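Local coordinates for protein transcriptional regulator URE2 (Saccharomyces cerevisiae, PDB 1K0D) that represses genes of nitrogen utilisation by holding GATA-type transcriptional activators in the cytoplasm, and also has glutathione peroxidase activity, at residues Glu171-Leu176 against Tyr203-Val208; Asn119-Phe124 against Tyr162-Met167; Gln13-Glu18 against Ile75-Asp80. All coordinates share one frame; numbering follows the deposited sequence.

Interaction 1: residues Glu171-Leu176 against Tyr203-Val208; sequences ERREAL and YPVWLV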
loop_
_atom_site.group_PDB
_atom_site.type_symbol
_atom_site.label_atom_id
_atom_site.label_comp_id
_atom_site.label_asym_id
_atom_site.label_seq_id
_atom_site.Cartn_x
_atom_site.Cartn_y
_atom_site.Cartn_z
ATOM N N GLU B 171 -24.286 1.780 1.928
ATOM C CA GLU B 171 -24.525 2.764 2.984
ATOM C C GLU B 171 -24.525 4.190 2.448
ATOM O O GLU B 171 -25.293 5.026 2.920
ATOM C CB GLU B 171 -23.476 2.640 4.088
ATOM C CG GLU B 171 -23.534 1.331 4.850
ATOM C CD GLU B 171 -22.488 1.259 5.945
ATOM O OE1 GLU B 171 -22.561 2.076 6.888
ATOM O OE2 GLU B 171 -21.592 0.391 5.859
ATOM N N ARG B 172 -23.664 4.471 1.473
ATOM C CA ARG B 172 -23.600 5.810 0.885
ATOM C C ARG B 172 -24.921 6.110 0.177
ATOM O O ARG B 172 -25.412 7.238 0.199
ATOM C CB ARG B 172 -22.471 5.902 -0.140
ATOM C CG ARG B 172 -21.087 5.608 0.388
ATOM C CD ARG B 172 -20.559 6.726 1.253
ATOM N NE ARG B 172 -19.189 6.435 1.658
ATOM C CZ ARG B 172 -18.841 5.424 2.450
ATOM N NH1 ARG B 172 -19.772 4.606 2.931
ATOM N NH2 ARG B 172 -17.563 5.224 2.747
ATOM N N ARG B 173 -25.484 5.090 -0.458
ATOM C CA ARG B 173 -26.743 5.238 -1.170
ATOM C C ARG B 173 -27.883 5.458 -0.183
ATOM O O ARG B 173 -28.716 6.347 -0.362
ATOM C CB ARG B 173 -27.004 3.995 -2.012
ATOM C CG ARG B 173 -28.339 3.996 -2.723
ATOM C CD ARG B 173 -28.219 3.258 -4.038
ATOM N NE ARG B 173 -27.492 4.066 -5.007
ATOM C CZ ARG B 173 -26.719 3.570 -5.963
ATOM N NH1 ARG B 173 -26.100 4.385 -6.801
ATOM N NH2 ARG B 173 -26.552 2.262 -6.072
ATOM N N GLU B 174 -27.905 4.642 0.863
ATOM C CA GLU B 174 -28.923 4.730 1.897
ATOM C C GLU B 174 -28.971 6.139 2.487
ATOM O O GLU B 174 -30.043 6.655 2.801
ATOM C CB GLU B 174 -28.613 3.714 2.996
ATOM C CG GLU B 174 -29.561 3.738 4.174
ATOM C CD GLU B 174 -29.161 2.751 5.256
ATOM O OE1 GLU B 174 -28.005 2.829 5.734
ATOM O OE2 GLU B 174 -30.000 1.902 5.631
ATOM N N ALA B 175 -27.803 6.759 2.623
ATOM C CA ALA B 175 -27.702 8.104 3.183
ATOM C C ALA B 175 -28.271 9.173 2.257
ATOM O O ALA B 175 -28.797 10.184 2.722
ATOM C CB ALA B 175 -26.247 8.422 3.511
ATOM N N LEU B 176 -28.157 8.953 0.950
ATOM C CA LEU B 176 -28.667 9.909 -0.028
ATOM C C LEU B 176 -30.177 9.806 -0.165
ATOM O O LEU B 176 -30.871 10.821 -0.220
ATOM C CB LEU B 176 -28.010 9.688 -1.394
ATOM C CG LEU B 176 -26.579 10.212 -1.544
ATOM C CD1 LEU B 176 -26.019 9.798 -2.892
ATOM C CD2 LEU B 176 -26.572 11.728 -1.406
ATOM N N TYR B 203 -28.477 7.013 -8.963
ATOM C CA TYR B 203 -27.577 8.151 -8.819
ATOM C C TYR B 203 -26.184 7.612 -8.465
ATOM O O TYR B 203 -26.056 6.689 -7.659
ATOM C CB TYR B 203 -28.088 9.070 -7.711
ATOM C CG TYR B 203 -27.159 10.210 -7.369
ATOM C CD1 TYR B 203 -27.012 11.304 -8.225
ATOM C CD2 TYR B 203 -26.416 10.191 -6.188
ATOM C CE1 TYR B 203 -26.144 12.353 -7.908
ATOM C CE2 TYR B 203 -25.549 11.231 -5.864
ATOM C CZ TYR B 203 -25.418 12.307 -6.725
ATOM O OH TYR B 203 -24.564 13.332 -6.389
ATOM N N PRO B 204 -25.125 8.174 -9.069
ATOM C CA PRO B 204 -23.761 7.714 -8.784
ATOM C C PRO B 204 -23.334 7.911 -7.331
ATOM O O PRO B 204 -23.512 8.981 -6.755
ATOM C CB PRO B 204 -22.913 8.530 -9.759
ATOM C CG PRO B 204 -23.693 9.793 -9.893
ATOM C CD PRO B 204 -25.108 9.291 -10.026
ATOM N N VAL B 205 -22.771 6.860 -6.748
ATOM C CA VAL B 205 -22.318 6.892 -5.365
ATOM C C VAL B 205 -20.811 6.615 -5.296
ATOM O O VAL B 205 -20.301 5.744 -5.997
ATOM C CB VAL B 205 -23.106 5.861 -4.531
ATOM C CG1 VAL B 205 -22.420 5.603 -3.223
ATOM C CG2 VAL B 205 -24.511 6.389 -4.275
ATOM N N TRP B 206 -20.106 7.370 -4.455
ATOM C CA TRP B 206 -18.658 7.231 -4.319
ATOM C C TRP B 206 -18.212 6.944 -2.893
ATOM O O TRP B 206 -18.923 7.245 -1.938
ATOM C CB TRP B 206 -17.963 8.499 -4.824
ATOM C CG TRP B 206 -18.426 8.913 -6.179
ATOM C CD1 TRP B 206 -19.229 9.979 -6.484
ATOM C CD2 TRP B 206 -18.163 8.241 -7.417
ATOM N NE1 TRP B 206 -19.480 10.011 -7.835
ATOM C CE2 TRP B 206 -18.839 8.958 -8.433
ATOM C CE3 TRP B 206 -17.423 7.101 -7.769
ATOM C CZ2 TRP B 206 -18.797 8.572 -9.776
ATOM C CZ3 TRP B 206 -17.381 6.718 -9.104
ATOM C CH2 TRP B 206 -18.064 7.453 -10.091
ATOM N N LEU B 207 -17.018 6.373 -2.762
ATOM C CA LEU B 207 -16.457 6.010 -1.465
ATOM C C LEU B 207 -16.151 7.172 -0.526
ATOM O O LEU B 207 -16.372 7.062 0.680
ATOM C CB LEU B 207 -15.185 5.179 -1.662
ATOM C CG LEU B 207 -15.358 3.790 -2.286
ATOM C CD1 LEU B 207 -13.998 3.195 -2.605
ATOM C CD2 LEU B 207 -16.121 2.897 -1.326
ATOM N N VAL B 208 -15.641 8.278 -1.058
ATOM C CA VAL B 208 -15.308 9.411 -0.206
ATOM C C VAL B 208 -15.870 10.752 -0.672
ATOM O O VAL B 208 -15.833 11.086 -1.859
ATOM C CB VAL B 208 -13.769 9.556 -0.053
ATOM C CG1 VAL B 208 -13.437 10.717 0.883
ATOM C CG2 VAL B 208 -13.171 8.255 0.492
#
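The guanidinium of R172 meets the loop 203-208 edge-on, with the carbonyl oxygen of L207 lying almost in its plane. Two N-H groups on the same side converge on that one acceptor: R172 NE and R172 NH2 each lie 3.0 Å from L207 O. NH2 lies in the carbonyl plane on a lone pair, whereas NE sits above that plane, and both bonds are bent. The R173 guanidinium is also used at its edge, R173 NH1 giving a very short 2.5 Å hydrogen bond to Y203 O in the carbonyl plane. On the Y203 ring, P204 CG sits 4.0 Å above one face, displaced from the ring centre, while L176 CD1 touches the edge 3.3 Å from Y203 CE2. Arginine suits both helix positions because a long chain that bends at chi2, and in R173 at chi3 as well, can carry its charge to carbonyls of a loop without regular structure. Between the two arginines, V205 points toward the helix, its small branched side chain set between them: R173 NH1 passes 3.6 Å from V205 CG2. R173 NH2 also forms a salt bridge with E239, tying in helix 238-248. Within the helical C-terminal domain of the glutathione S-transferase fold, the contact joins the C-terminal end of helix 148-176 to the loop ahead of helix 214-217, and L207 and V208 pack on helices 238-248 and 112-142.

Interaction 2: residues Asn119-Phe124 against Tyr162-Met167; sequences NAWLFF and YGVVEM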
loop_
_atom_site.group_PDB
_atom_site.type_symbol
_atom_site.label_atom_id
_atom_site.label_comp_id
_atom_site.label_asym_id
_atom_site.label_seq_id
_atom_site.Cartn_x
_atom_site.Cartn_y
_atom_site.Cartn_z
ATOM N N ASN B 119 -6.966 7.661 1.578
ATOM C CA ASN B 119 -5.800 6.807 1.816
ATOM C C ASN B 119 -6.197 5.435 2.360
ATOM O O ASN B 119 -5.645 4.421 1.953
ATOM C CB ASN B 119 -4.839 7.477 2.791
ATOM C CG ASN B 119 -4.069 8.610 2.155
ATOM O OD1 ASN B 119 -3.456 9.423 2.847
ATOM N ND2 ASN B 119 -4.085 8.664 0.827
ATOM N N ALA B 120 -7.154 5.403 3.277
ATOM C CA ALA B 120 -7.597 4.140 3.856
ATOM C C ALA B 120 -8.052 3.180 2.754
ATOM O O ALA B 120 -7.657 2.014 2.733
ATOM C CB ALA B 120 -8.733 4.381 4.847
ATOM N N TRP B 121 -8.881 3.672 1.839
ATOM C CA TRP B 121 -9.362 2.840 0.740
ATOM C C TRP B 121 -8.230 2.482 -0.213
ATOM O O TRP B 121 -8.172 1.362 -0.722
ATOM C CB TRP B 121 -10.467 3.551 -0.036
ATOM C CG TRP B 121 -11.742 3.625 0.725
ATOM C CD1 TRP B 121 -12.280 4.728 1.321
ATOM C CD2 TRP B 121 -12.626 2.535 1.021
ATOM N NE1 TRP B 121 -13.442 4.392 1.972
ATOM C CE2 TRP B 121 -13.679 3.053 1.806
ATOM C CE3 TRP B 121 -12.628 1.171 0.701
ATOM C CZ2 TRP B 121 -14.730 2.253 2.279
ATOM C CZ3 TRP B 121 -13.671 0.374 1.170
ATOM C CH2 TRP B 121 -14.708 0.921 1.952
ATOM N N LEU B 122 -7.326 3.430 -0.443
ATOM C CA LEU B 122 -6.209 3.189 -1.343
ATOM C C LEU B 122 -5.291 2.098 -0.783
ATOM O O LEU B 122 -4.888 1.191 -1.509
ATOM C CB LEU B 122 -5.427 4.480 -1.577
ATOM C CG LEU B 122 -4.216 4.367 -2.504
ATOM C CD1 LEU B 122 -4.639 3.857 -3.896
ATOM C CD2 LEU B 122 -3.561 5.725 -2.608
ATOM N N PHE B 123 -4.966 2.181 0.505
ATOM C CA PHE B 123 -4.121 1.164 1.123
ATOM C C PHE B 123 -4.882 -0.164 1.191
ATOM O O PHE B 123 -4.297 -1.230 1.011
ATOM C CB PHE B 123 -3.661 1.605 2.521
ATOM C CG PHE B 123 -2.357 2.368 2.520
ATOM C CD1 PHE B 123 -2.343 3.759 2.565
ATOM C CD2 PHE B 123 -1.140 1.686 2.448
ATOM C CE1 PHE B 123 -1.138 4.469 2.539
ATOM C CE2 PHE B 123 0.075 2.382 2.421
ATOM C CZ PHE B 123 0.074 3.783 2.466
ATOM N N PHE B 124 -6.187 -0.102 1.431
ATOM C CA PHE B 124 -7.011 -1.317 1.474
ATOM C C PHE B 124 -6.950 -2.015 0.100
ATOM O O PHE B 124 -6.765 -3.232 0.006
ATOM C CB PHE B 124 -8.460 -0.949 1.815
ATOM C CG PHE B 124 -9.414 -2.116 1.807
ATOM C CD1 PHE B 124 -9.143 -3.265 2.548
ATOM C CD2 PHE B 124 -10.611 -2.042 1.105
ATOM C CE1 PHE B 124 -10.054 -4.323 2.593
ATOM C CE2 PHE B 124 -11.532 -3.091 1.140
ATOM C CZ PHE B 124 -11.253 -4.236 1.888
ATOM N N TYR B 162 -14.680 -7.622 -1.407
ATOM C CA TYR B 162 -15.656 -6.996 -2.288
ATOM C C TYR B 162 -16.933 -6.714 -1.511
ATOM O O TYR B 162 -17.654 -5.770 -1.812
ATOM C CB TYR B 162 -15.943 -7.865 -3.518
ATOM C CG TYR B 162 -15.074 -7.477 -4.699
ATOM C CD1 TYR B 162 -13.893 -8.158 -4.979
ATOM C CD2 TYR B 162 -15.397 -6.378 -5.488
ATOM C CE1 TYR B 162 -13.053 -7.754 -6.011
ATOM C CE2 TYR B 162 -14.564 -5.962 -6.524
ATOM C CZ TYR B 162 -13.393 -6.656 -6.780
ATOM O OH TYR B 162 -12.563 -6.247 -7.802
ATOM N N GLY B 163 -17.195 -7.525 -0.492
ATOM C CA GLY B 163 -18.372 -7.309 0.329
ATOM C C GLY B 163 -18.204 -6.028 1.133
ATOM O O GLY B 163 -19.176 -5.319 1.393
ATOM N N VAL B 164 -16.968 -5.730 1.536
ATOM C CA VAL B 164 -16.685 -4.511 2.296
ATOM C C VAL B 164 -16.974 -3.299 1.407
ATOM O O VAL B 164 -17.557 -2.308 1.854
ATOM C CB VAL B 164 -15.205 -4.458 2.756
ATOM C CG1 VAL B 164 -14.918 -3.143 3.460
ATOM C CG2 VAL B 164 -14.912 -5.624 3.687
ATOM N N VAL B 165 -16.572 -3.381 0.145
ATOM C CA VAL B 165 -16.815 -2.289 -0.794
ATOM C C VAL B 165 -18.316 -2.154 -1.085
ATOM O O VAL B 165 -18.862 -1.048 -1.128
ATOM C CB VAL B 165 -16.063 -2.521 -2.127
ATOM C CG1 VAL B 165 -16.401 -1.421 -3.113
ATOM C CG2 VAL B 165 -14.555 -2.563 -1.873
ATOM N N GLU B 166 -18.977 -3.291 -1.285
ATOM C CA GLU B 166 -20.409 -3.313 -1.564
ATOM C C GLU B 166 -21.168 -2.634 -0.423
ATOM O O GLU B 166 -21.988 -1.747 -0.651
ATOM C CB GLU B 166 -20.891 -4.760 -1.712
ATOM C CG GLU B 166 -22.373 -4.895 -2.020
ATOM C CD GLU B 166 -22.719 -4.487 -3.443
ATOM O OE1 GLU B 166 -23.924 -4.452 -3.779
ATOM O OE2 GLU B 166 -21.789 -4.205 -4.233
ATOM N N MET B 167 -20.884 -3.060 0.803
ATOM C CA MET B 167 -21.527 -2.507 1.990
ATOM C C MET B 167 -21.337 -0.988 2.069
ATOM O O MET B 167 -22.302 -0.243 2.251
ATOM C CB MET B 167 -20.964 -3.191 3.247
ATOM C CG MET B 167 -21.448 -2.618 4.578
ATOM S SD MET B 167 -20.994 -3.653 6.018
ATOM C CE MET B 167 -19.205 -3.308 6.179
#
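F124 leaves segment 119-124 of helix 112-142 with its CB directed at segment 162-167 of helix 148-176 and its CG anti to the backbone N (chi1 177°), which carries the ring toward the other helix. Toward that segment, it is the far carbons of the ring that touch. F124 CE2 reaches V164 CG1 at 4.1 Å and, with its edge turned to it, V165 CG2 at 4.3 Å. At the tip, F124 CZ stops 4.1 Å from V164 CB, against the valine's branch point. W121, one turn earlier, works beside it: its CZ3 lies 4.3 Å from V165 CG2, and its CH2 is 4.3 Å from V164 CG1, with V164 O near the plane of the indole. Helices 112-142 and 148-176 of the all-helical C-terminal domain of the glutathione S-transferase fold run nearly antiparallel here, their local axes 155° apart and separated by 12.6 Å, which explains the residue types: long flat aromatics span the wide interaxial distance, and compact beta-branched valines present a low methyl surface to receive them. W85 of the second subunit meets both W121 and F124 edge-to-face, so the same aromatics also face the dimer partner. No hydrogen bond crosses between the two segments and all four touching residues are buried; cohesion here is therefore apolar, resting on dispersion and exclusion of water.

Interaction 3: residues Gln13-Glu18 against Ile75-Asp80; sequences QEQPLE and IDHGMD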
loop_
_atom_site.group_PDB
_atom_site.type_symbol
_atom_site.label_atom_id
_atom_site.label_comp_id
_atom_site.label_asym_id
_atom_site.label_seq_id
_atom_site.Cartn_x
_atom_site.Cartn_y
_atom_site.Cartn_z
ATOM N N GLN B 13 19.569 6.367 -22.218
ATOM C CA GLN B 13 20.720 7.040 -22.811
ATOM C C GLN B 13 20.365 8.524 -22.886
ATOM O O GLN B 13 21.110 9.385 -22.417
ATOM C CB GLN B 13 20.989 6.515 -24.225
ATOM C CG GLN B 13 21.502 5.082 -24.305
ATOM C CD GLN B 13 22.935 4.939 -23.820
ATOM O OE1 GLN B 13 23.219 5.075 -22.629
ATOM N NE2 GLN B 13 23.849 4.667 -24.747
ATOM N N GLU B 14 19.208 8.803 -23.478
ATOM C CA GLU B 14 18.712 10.164 -23.626
ATOM C C GLU B 14 17.225 10.213 -23.270
ATOM O O GLU B 14 16.359 9.930 -24.102
ATOM C CB GLU B 14 18.938 10.649 -25.064
ATOM C CG GLU B 14 18.473 9.671 -26.138
ATOM C CD GLU B 14 18.774 10.157 -27.546
ATOM O OE1 GLU B 14 18.253 11.225 -27.933
ATOM O OE2 GLU B 14 19.533 9.470 -28.266
ATOM N N GLN B 15 16.943 10.567 -22.020
ATOM C CA GLN B 15 15.574 10.648 -21.528
ATOM C C GLN B 15 14.881 11.954 -21.886
ATOM O O GLN B 15 15.531 12.982 -22.081
ATOM C CB GLN B 15 15.553 10.480 -20.006
ATOM C CG GLN B 15 15.337 9.053 -19.522
ATOM C CD GLN B 15 15.247 8.965 -18.009
ATOM O OE1 GLN B 15 16.257 9.012 -17.312
ATOM N NE2 GLN B 15 14.028 8.852 -17.496
ATOM N N PRO B 16 13.542 11.929 -21.982
ATOM C CA PRO B 16 12.786 13.140 -22.313
ATOM C C PRO B 16 13.093 14.213 -21.274
ATOM O O PRO B 16 13.647 13.912 -20.217
ATOM C CB PRO B 16 11.340 12.668 -22.246
ATOM C CG PRO B 16 11.442 11.241 -22.692
ATOM C CD PRO B 16 12.656 10.751 -21.940
ATOM N N LEU B 17 12.732 15.457 -21.570
ATOM C CA LEU B 17 12.990 16.554 -20.643
ATOM C C LEU B 17 11.761 16.889 -19.803
ATOM O O LEU B 17 11.878 17.466 -18.722
ATOM C CB LEU B 17 13.454 17.797 -21.409
ATOM C CG LEU B 17 14.739 17.645 -22.231
ATOM C CD1 LEU B 17 15.047 18.955 -22.949
ATOM C CD2 LEU B 17 15.893 17.239 -21.318
ATOM N N GLU B 18 10.584 16.533 -20.305
ATOM C CA GLU B 18 9.345 16.794 -19.584
ATOM C C GLU B 18 8.403 15.616 -19.753
ATOM O O GLU B 18 8.752 14.622 -20.384
ATOM C CB GLU B 18 8.673 18.064 -20.109
ATOM C CG GLU B 18 8.035 17.909 -21.482
ATOM C CD GLU B 18 7.238 19.137 -21.889
ATOM O OE1 GLU B 18 6.611 19.116 -22.971
ATOM O OE2 GLU B 18 7.241 20.124 -21.123
ATOM N N ILE B 75 8.417 7.643 -14.230
ATOM C CA ILE B 75 9.508 8.586 -14.208
ATOM C C ILE B 75 8.918 9.969 -14.454
ATOM O O ILE B 75 8.284 10.215 -15.480
ATOM C CB ILE B 75 10.578 8.260 -15.272
ATOM C CG1 ILE B 75 11.177 6.877 -14.999
ATOM C CG2 ILE B 75 11.682 9.300 -15.223
ATOM C CD1 ILE B 75 12.379 6.530 -15.877
ATOM N N ASP B 76 9.103 10.855 -13.482
ATOM C CA ASP B 76 8.609 12.218 -13.575
ATOM C C ASP B 76 9.778 13.043 -14.123
ATOM O O ASP B 76 10.553 13.612 -13.358
ATOM C CB ASP B 76 8.209 12.709 -12.181
ATOM C CG ASP B 76 7.540 14.071 -12.209
ATOM O OD1 ASP B 76 7.951 14.912 -13.037
ATOM O OD2 ASP B 76 6.615 14.305 -11.394
ATOM N N HIS B 77 9.907 13.088 -15.447
ATOM C CA HIS B 77 11.003 13.809 -16.099
ATOM C C HIS B 77 11.161 15.246 -15.645
ATOM O O HIS B 77 12.282 15.704 -15.424
ATOM C CB HIS B 77 10.833 13.764 -17.619
ATOM C CG HIS B 77 10.787 12.375 -18.165
ATOM N ND1 HIS B 77 11.822 11.481 -17.998
ATOM C CD2 HIS B 77 9.808 11.703 -18.817
ATOM C CE1 HIS B 77 11.483 10.317 -18.522
ATOM N NE2 HIS B 77 10.266 10.426 -19.025
ATOM N N GLY B 78 10.044 15.952 -15.509
ATOM C CA GLY B 78 10.089 17.336 -15.070
ATOM C C GLY B 78 10.763 17.509 -13.722
ATOM O O GLY B 78 11.309 18.575 -13.422
ATOM N N MET B 79 10.729 16.471 -12.894
ATOM C CA MET B 79 11.355 16.545 -11.580
ATOM C C MET B 79 12.695 15.816 -11.568
ATOM O O MET B 79 12.934 14.936 -10.745
ATOM C CB MET B 79 10.418 15.980 -10.506
ATOM C CG MET B 79 9.170 16.833 -10.274
ATOM S SD MET B 79 8.102 16.214 -8.942
ATOM C CE MET B 79 8.845 17.017 -7.513
ATOM N N ASP B 80 13.561 16.202 -12.498
ATOM C CA ASP B 80 14.896 15.629 -12.629
ATOM C C ASP B 80 14.868 14.110 -12.733
ATOM O O ASP B 80 15.668 13.412 -12.113
ATOM C CB ASP B 80 15.768 16.049 -11.444
ATOM C CG ASP B 80 17.241 15.753 -11.675
ATOM O OD1 ASP B 80 18.052 15.994 -10.753
ATOM O OD2 ASP B 80 17.586 15.287 -12.784
#
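The imidazole of H77 stands between two layers, with P16 over one face and its own chain over the other. P16 CD lies 3.9 Å from the centroid of the H77 ring, 24° off the normal, a CH-pi contact of a polarised proline C-H. On the opposite face sits I75 O, displaced from the ring centre. Q15 approaches from a third direction: its chain, extended beyond CG, brings the amide to the ring edge, with Q15 NE2 3.1 Å from H77 CE1 and the two planes almost perpendicular (78°). The same amide nitrogen runs across I75, where Q15 NE2 is 3.3 Å from both I75 CD1 and I75 CG2, wedged between methyls and an aromatic edge. The backbone closes in, E18 O lying 3.5 Å from H77 CD2. Histidine suits this buried place because it offers a flat face for proline while keeping two polar atoms: NE2 is hydrogen-bonded to T21 and ND1 to N81, and these two bonds probably fix the ring's rotation. Just beyond, the backbone hydrogen bond from M79 N to D76 O (2.9 Å) turns the chain after strand 73-76, and the CA atoms of E18 and G78 are the nearest pair across the two segments. Strand 73-76 is antiparallel to both 20-24 and 82-85, so the contact lays the loop entering strand 20-24 against the turn of the 73-76/82-85 hairpin, at one end of the central strands of the four-stranded mixed sheet of the thioredoxin-like N-terminal domain of the glutathione S-transferase fold.

Overall arrangement
Interaction 3 comes first along the chain, in the thioredoxin-like half of the subunit; interactions 2 and 1 follow in series within the helical C-terminal half. Those two share helix 148-176 and lie on the same side of the chain's centre, their own centres about 14 Å apart. They adjoin within the helical domain, where L207 and V208 of interaction 1 pack on W121 of interaction 2. Interaction 3 lies on the opposite side, with centres about 34 Å from interaction 2 and 41 Å from interaction 1. The contacts thus lie within the two domains of the fold separately, none spanning the domain boundary; interaction 2 also packs extensively on the second subunit, which M79 of interaction 3 touches at one point.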